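Structural protein VP1 (Trichodysplasia spinulosa-associated polyomavirus, PDB 4U5Z) is the major capsid protein of the virus, whose jelly-roll subunits assemble into pentamers, the building blocks of the polyomavirus shell. Local coordinates at the interface of chains A and B. Residues are numbered along the deposited sequence; one frame, centred on the assembly and turned at random. Chains: chain A/B, Structural protein VP1.

Three patches of one subunit-subunit interface in the VP1 pentamer are described. Contact 1 and contact 2 are neighbours, their C-alpha centres about 14 Å apart, and they are joined in chain A by the run A:Val100, A:Gly101 and A:Val102. Contact 3 lies about 17 Å from contact 2 and about 23 Å from contact 1, where chain A residues from beyond the 3-10 helix 102-105 rest on strands of chain B. Loop packing, a strand pairing and a hydrophobic socket thus follow one another along the border. Unlike faces of identical chains meet, as a ring of five requires.

Contact 1: the interface of chains A and B. Residues chain A 30, 100-101, 265-266; chain B 145, 171-172.
Loops of two neighbouring jelly-roll subunits of the polyomavirus VP1 pentamer meet here, A:Asn30 just after strand 22-29 facing B:Leu172 just after the 3-10 helix 167-170. The carboxamide of A:Asn30 reads the backbone of B:Leu172 with both ends. Its OD1 takes the amide N of B:Leu172 at 2.9 Å, on a lone pair in the carbonyl plane, nearly straight at the hydrogen (166°). Its ND2 gives a longer bond to O of B:Leu172, 3.2 Å, with that oxygen lying in the amide plane and ND2 tilted 18° from the carbonyl plane of B:Leu172; this donor and acceptor pattern supports the modelled orientation of the carboxamide.

Beside this polar pair B:Leu145 drives its branched end into chain A. Its CG stands opposite the backbone N (chi1 -170°), and its two methyls part company: CD1 of B:Leu145 abuts the CG-CD edge of the A:Pro266 ring, a snug 3.4 Å from CG of A:Pro266, while CD2 of B:Leu145 lies 3.8 Å from CD2 of A:Leu265 and 4.0 Å from CA of A:Gly101. B:Leu172 crosses the other flank of the proline, its CB 3.9 Å from A:Pro266 CG. Farther out, its CD1 meets CG1 of A:Val100 at 4.1 Å, the two side chains at about a right angle.

Contact 2: the interface of chains A and B. Residues chain A 102, 215, 217-219; chain B 130, 205-207.
A:Leu217, A:Gln218 and A:Phe219 pair antiparallel with B:Tyr207, B:Ser206 and B:Gly205, making a beta-sheet that runs across the subunit border. Backbone hydrogen bonds in both directions tie the strands. N and O of A:Leu217 bond to O and N of B:Tyr207 at 3.0 and 2.8 Å, each donor in the carbonyl plane of its acceptor; at the other end A:Phe219 N gives to B:Gly205 O, 3.0 Å, from 40° above the carbonyl plane, and A:Phe219 O takes B:Gly205 N at 2.7 Å, a pair more bent at the hydrogen (130°).

Aromatic contacts gather round A:Phe219. With CG set between its own backbone N and carbonyl carbon (chi1 59°), the ring folds back over the partner strand, and CA of B:Gly205 lies over one face, off toward the rim, 3.7 Å from the centroid. The lack of a side chain at B:Gly205 probably allows this approach. B:Phe130 approaches from across, the two side chains at about a right angle, its CE1 3.7 Å from A:Phe219 CE1.

Aliphatic packing continues at B:Tyr207. CG1 of A:Val102 presses on its CB at 3.5 Å, the side chains slanting across each other, while A:Leu217 runs alongside the tyrosine in the same direction, in looser contact.

Strand 216-220 of chain A thereby extends the sheet of chain B at strand 201-208, with the 3-10 helix 102-105 of chain A packed against the join.

Contact 3: the interface of chains A and B. Residues chain A 108, 121; chain B 49, 128, 211, 252, 260, 262.
A:Val108 and A:Ile121 press apolar side chains into a socket on chain B lined by B:Phe252, B:Met260, B:Tyr262 and B:Val49. The close packing is round A:Ile121. Its CG2 sits over one face of the B:Phe252 ring, toward the rim, 3.9 Å from the centroid, and touches CE of B:Met260 at 3.7 Å. That thioether bends at its last torsion (chi3 82°), bringing the methyl back against the isoleucine, while its SD accepts a weak hydrogen bond from A:Ile121 N at 3.3 Å.

The methyls of A:Val108 share the B:Phe252 rim at CZ, then diverge. CG2 meets the phenol OH of B:Tyr262 at 3.5 Å and CG1 of B:Val49 at 3.8 Å; CG1 slides past B:Met128, 3.8 Å from its CE. Within chain B, CE1 of B:Phe252 stands over the centre of the B:Tyr262 ring, so two first-shell rings brace each other, which probably keeps the socket in shape.

The looser margin is at B:Gln211, whose backbone O comes no nearer than 4.3 Å to CD1 of A:Ile121 and which loses little surface.

Both chain A residues are in loop, whereas B:Phe252 belongs to strand 241-254 and B:Met260 and B:Tyr262 to strand 260-264, so chain A loops cap two chain B strands.

Contact 1: the interface of chains A and B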
loop_
_atom_site.group_PDB
_atom_site.type_symbol
_atom_site.label_atom_id
_atom_site.label_comp_id
_atom_site.label_asym_id
_atom_site.label_seq_id
_atom_site.Cartn_x
_atom_site.Cartn_y
_atom_site.Cartn_z
ATOM N N ASN A 30 13.391 20.577 16.162
ATOM C CA ASN A 30 12.000 20.850 16.456
ATOM C C ASN A 30 11.260 21.436 15.258
ATOM O O ASN A 30 11.827 22.119 14.403
ATOM C CB ASN A 30 11.880 21.749 17.703
ATOM C CG ASN A 30 11.893 20.945 19.003
ATOM O OD1 ASN A 30 11.129 20.013 19.152
ATOM N ND2 ASN A 30 12.773 21.299 19.936
ATOM N N VAL A 100 9.906 11.865 15.869
ATOM C CA VAL A 100 9.775 11.666 17.314
ATOM C C VAL A 100 8.373 12.084 17.751
ATOM O O VAL A 100 7.807 13.087 17.247
ATOM C CB VAL A 100 10.798 12.531 18.078
ATOM C CG1 VAL A 100 10.715 12.285 19.583
ATOM C CG2 VAL A 100 12.206 12.256 17.571
ATOM N N GLY A 101 7.811 11.317 18.675
ATOM C CA GLY A 101 6.492 11.623 19.222
ATOM C C GLY A 101 5.297 11.184 18.397
ATOM O O GLY A 101 4.223 11.784 18.495
ATOM N N LEU A 265 5.895 17.375 13.988
ATOM C CA LEU A 265 6.650 16.593 14.960
ATOM C C LEU A 265 8.161 16.803 14.735
ATOM O O LEU A 265 8.579 17.134 13.621
ATOM C CB LEU A 265 6.277 15.113 14.858
ATOM C CG LEU A 265 4.896 14.695 15.413
ATOM C CD1 LEU A 265 4.663 13.205 15.191
ATOM C CD2 LEU A 265 4.746 15.037 16.898
ATOM N N PRO A 266 8.971 16.637 15.795
ATOM C CA PRO A 266 10.399 16.824 15.702
ATOM C C PRO A 266 11.058 15.681 14.963
ATOM O O PRO A 266 10.452 14.621 14.803
ATOM C CB PRO A 266 10.864 16.877 17.157
ATOM C CG PRO A 266 9.761 16.334 17.976
ATOM C CD PRO A 266 8.519 16.368 17.170
ATOM N N LEU B 145 6.551 13.738 24.924
ATOM C CA LEU B 145 6.063 14.636 23.880
ATOM C C LEU B 145 4.559 14.485 23.758
ATOM O O LEU B 145 4.048 13.378 23.563
ATOM C CB LEU B 145 6.736 14.368 22.538
ATOM C CG LEU B 145 6.462 15.403 21.430
ATOM C CD1 LEU B 145 7.618 15.486 20.431
ATOM C CD2 LEU B 145 5.154 15.106 20.715
ATOM N N GLY B 171 6.818 20.015 21.794
ATOM C CA GLY B 171 7.961 19.577 20.973
ATOM C C GLY B 171 8.840 18.617 21.754
ATOM O O GLY B 171 8.402 18.052 22.753
ATOM N N LEU B 172 10.093 18.467 21.317
ATOM C CA LEU B 172 11.074 17.669 22.024
ATOM C C LEU B 172 11.867 18.565 22.985
ATOM O O LEU B 172 12.622 19.466 22.575
ATOM C CB LEU B 172 12.019 16.960 21.033
ATOM C CG LEU B 172 12.804 15.744 21.563
ATOM C CD1 LEU B 172 13.544 15.089 20.420
ATOM C CD2 LEU B 172 13.803 16.112 22.647
#

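Contact 2: the interface of chains A and B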
loop_
_atom_site.group_PDB
_atom_site.type_symbol
_atom_site.label_atom_id
_atom_site.label_comp_id
_atom_site.label_asym_id
_atom_site.label_seq_id
_atom_site.Cartn_x
_atom_site.Cartn_y
_atom_site.Cartn_z
ATOM N N VAL A 102 5.442 10.128 17.601
ATOM C CA VAL A 102 4.330 9.634 16.768
ATOM C C VAL A 102 3.201 9.184 17.721
ATOM O O VAL A 102 2.014 9.372 17.450
ATOM C CB VAL A 102 4.805 8.487 15.840
ATOM C CG1 VAL A 102 3.647 7.750 15.198
ATOM C CG2 VAL A 102 5.774 9.000 14.775
ATOM N N PRO A 215 -3.081 9.724 8.878
ATOM C CA PRO A 215 -1.620 9.739 8.774
ATOM C C PRO A 215 -1.096 8.317 8.885
ATOM O O PRO A 215 -1.648 7.549 9.660
ATOM C CB PRO A 215 -1.181 10.561 9.997
ATOM C CG PRO A 215 -2.395 11.372 10.342
ATOM C CD PRO A 215 -3.545 10.459 10.058
ATOM N N LEU A 217 2.491 6.502 9.657
ATOM C CA LEU A 217 3.827 6.831 10.167
ATOM C C LEU A 217 4.510 5.616 10.793
ATOM O O LEU A 217 3.853 4.783 11.456
ATOM C CB LEU A 217 3.716 7.935 11.222
ATOM C CG LEU A 217 3.003 9.220 10.804
ATOM C CD1 LEU A 217 2.371 9.925 12.003
ATOM C CD2 LEU A 217 4.025 10.115 10.090
ATOM N N GLN A 218 5.813 5.502 10.569
ATOM C CA GLN A 218 6.634 4.445 11.177
ATOM C C GLN A 218 7.700 5.069 12.054
ATOM O O GLN A 218 8.155 6.170 11.774
ATOM C CB GLN A 218 7.344 3.608 10.117
ATOM C CG GLN A 218 6.426 2.779 9.227
ATOM C CD GLN A 218 5.771 3.596 8.130
ATOM O OE1 GLN A 218 6.190 4.712 7.841
ATOM N NE2 GLN A 218 4.731 3.039 7.516
ATOM N N PHE A 219 8.113 4.341 13.087
ATOM C CA PHE A 219 9.260 4.727 13.922
ATOM C C PHE A 219 9.995 3.490 14.454
ATOM O O PHE A 219 9.371 2.567 15.003
ATOM C CB PHE A 219 8.824 5.620 15.094
ATOM C CG PHE A 219 7.821 4.985 16.015
ATOM C CD1 PHE A 219 6.461 4.987 15.701
ATOM C CD2 PHE A 219 8.227 4.407 17.208
ATOM C CE1 PHE A 219 5.534 4.396 16.564
ATOM C CE2 PHE A 219 7.313 3.824 18.061
ATOM C CZ PHE A 219 5.967 3.818 17.741
ATOM N N PHE B 130 -2.462 1.684 16.379
ATOM C CA PHE B 130 -1.119 1.930 16.851
ATOM C C PHE B 130 -0.516 0.591 17.334
ATOM O O PHE B 130 -1.115 -0.152 18.142
ATOM C CB PHE B 130 -1.147 3.009 17.936
ATOM C CG PHE B 130 0.182 3.292 18.576
ATOM C CD1 PHE B 130 1.135 4.048 17.917
ATOM C CD2 PHE B 130 0.460 2.845 19.857
ATOM C CE1 PHE B 130 2.349 4.336 18.512
ATOM C CE2 PHE B 130 1.682 3.119 20.452
ATOM C CZ PHE B 130 2.623 3.884 19.783
ATOM N N GLY B 205 7.674 0.487 15.475
ATOM C CA GLY B 205 6.300 0.959 15.630
ATOM C C GLY B 205 5.650 1.551 14.389
ATOM O O GLY B 205 6.311 2.010 13.471
ATOM N N SER B 206 4.324 1.545 14.372
ATOM C CA SER B 206 3.584 2.248 13.343
ATOM C C SER B 206 2.290 2.841 13.882
ATOM O O SER B 206 1.724 2.366 14.895
ATOM C CB SER B 206 3.301 1.320 12.159
ATOM O OG SER B 206 2.528 0.231 12.586
ATOM N N TYR B 207 1.827 3.878 13.187
ATOM C CA TYR B 207 0.561 4.544 13.490
ATOM C C TYR B 207 -0.226 4.729 12.200
ATOM O O TYR B 207 0.314 5.172 11.186
ATOM C CB TYR B 207 0.809 5.879 14.180
ATOM C CG TYR B 207 -0.415 6.757 14.409
ATOM C CD1 TYR B 207 -0.836 7.675 13.455
ATOM C CD2 TYR B 207 -1.121 6.703 15.597
ATOM C CE1 TYR B 207 -1.960 8.474 13.658
ATOM C CE2 TYR B 207 -2.222 7.526 15.820
ATOM C CZ TYR B 207 -2.645 8.393 14.848
ATOM O OH TYR B 207 -3.740 9.207 15.070
#

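Contact 3: the interface of chains A and B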
loop_
_atom_site.group_PDB
_atom_site.type_symbol
_atom_site.label_atom_id
_atom_site.label_comp_id
_atom_site.label_asym_id
_atom_site.label_seq_id
_atom_site.Cartn_x
_atom_site.Cartn_y
_atom_site.Cartn_z
ATOM N N VAL A 108 -7.508 11.383 21.537
ATOM C CA VAL A 108 -8.819 11.740 21.035
ATOM C C VAL A 108 -9.655 12.421 22.107
ATOM O O VAL A 108 -10.881 12.445 21.980
ATOM C CB VAL A 108 -9.599 10.509 20.471
ATOM C CG1 VAL A 108 -8.931 10.011 19.191
ATOM C CG2 VAL A 108 -9.718 9.377 21.481
ATOM N N ILE A 121 -15.522 10.068 19.773
ATOM C CA ILE A 121 -14.170 10.560 20.002
ATOM C C ILE A 121 -14.023 11.970 19.460
ATOM O O ILE A 121 -14.711 12.368 18.522
ATOM C CB ILE A 121 -13.096 9.666 19.336
ATOM C CG1 ILE A 121 -13.273 9.603 17.817
ATOM C CG2 ILE A 121 -13.101 8.283 19.943
ATOM C CD1 ILE A 121 -12.093 9.007 17.056
ATOM N N VAL B 49 -14.516 7.382 25.914
ATOM C CA VAL B 49 -13.707 8.546 25.639
ATOM C C VAL B 49 -14.535 9.799 25.918
ATOM O O VAL B 49 -15.665 9.898 25.477
ATOM C CB VAL B 49 -13.224 8.560 24.184
ATOM C CG1 VAL B 49 -12.746 9.950 23.776
ATOM C CG2 VAL B 49 -12.132 7.510 23.963
ATOM N N MET B 128 -8.321 4.329 14.473
ATOM C CA MET B 128 -6.921 4.441 14.783
ATOM C C MET B 128 -6.245 3.121 15.155
ATOM O O MET B 128 -6.648 2.462 16.114
ATOM C CB MET B 128 -6.797 5.382 15.971
ATOM C CG MET B 128 -5.373 5.641 16.420
ATOM S SD MET B 128 -5.358 6.433 18.028
ATOM C CE MET B 128 -6.133 8.001 17.650
ATOM N N GLN B 211 -10.425 8.586 11.473
ATOM C CA GLN B 211 -11.589 8.477 12.345
ATOM C C GLN B 211 -12.210 7.092 12.391
ATOM O O GLN B 211 -12.548 6.573 13.481
ATOM C CB GLN B 211 -12.661 9.469 11.874
ATOM C CG GLN B 211 -12.305 10.909 12.150
ATOM C CD GLN B 211 -13.397 11.880 11.748
ATOM O OE1 GLN B 211 -14.590 11.543 11.733
ATOM N NE2 GLN B 211 -13.002 13.101 11.436
ATOM N N PHE B 252 -11.662 1.617 17.661
ATOM C CA PHE B 252 -12.639 1.944 18.673
ATOM C C PHE B 252 -13.861 1.120 18.460
ATOM O O PHE B 252 -14.218 0.838 17.321
ATOM C CB PHE B 252 -13.036 3.428 18.588
ATOM C CG PHE B 252 -11.898 4.358 18.849
ATOM C CD1 PHE B 252 -11.570 4.704 20.150
ATOM C CD2 PHE B 252 -11.139 4.863 17.797
ATOM C CE1 PHE B 252 -10.511 5.548 20.412
ATOM C CE2 PHE B 252 -10.066 5.698 18.047
ATOM C CZ PHE B 252 -9.748 6.037 19.354
ATOM N N MET B 260 -17.706 5.895 22.484
ATOM C CA MET B 260 -16.578 5.140 21.934
ATOM C C MET B 260 -15.527 4.759 22.964
ATOM O O MET B 260 -15.237 5.515 23.889
ATOM C CB MET B 260 -15.921 5.951 20.820
ATOM C CG MET B 260 -16.800 5.974 19.576
ATOM S SD MET B 260 -16.381 7.210 18.337
ATOM C CE MET B 260 -15.054 6.345 17.497
ATOM N N TYR B 262 -11.539 2.601 23.161
ATOM C CA TYR B 262 -10.369 1.938 22.542
ATOM C C TYR B 262 -10.463 0.450 22.740
ATOM O O TYR B 262 -10.917 0.002 23.785
ATOM C CB TYR B 262 -9.057 2.360 23.224
ATOM C CG TYR B 262 -8.512 3.730 22.888
ATOM C CD1 TYR B 262 -7.600 3.879 21.847
ATOM C CD2 TYR B 262 -8.821 4.859 23.664
ATOM C CE1 TYR B 262 -7.064 5.119 21.531
ATOM C CE2 TYR B 262 -8.276 6.117 23.358
ATOM C CZ TYR B 262 -7.396 6.236 22.284
ATOM O OH TYR B 262 -6.812 7.449 21.936
#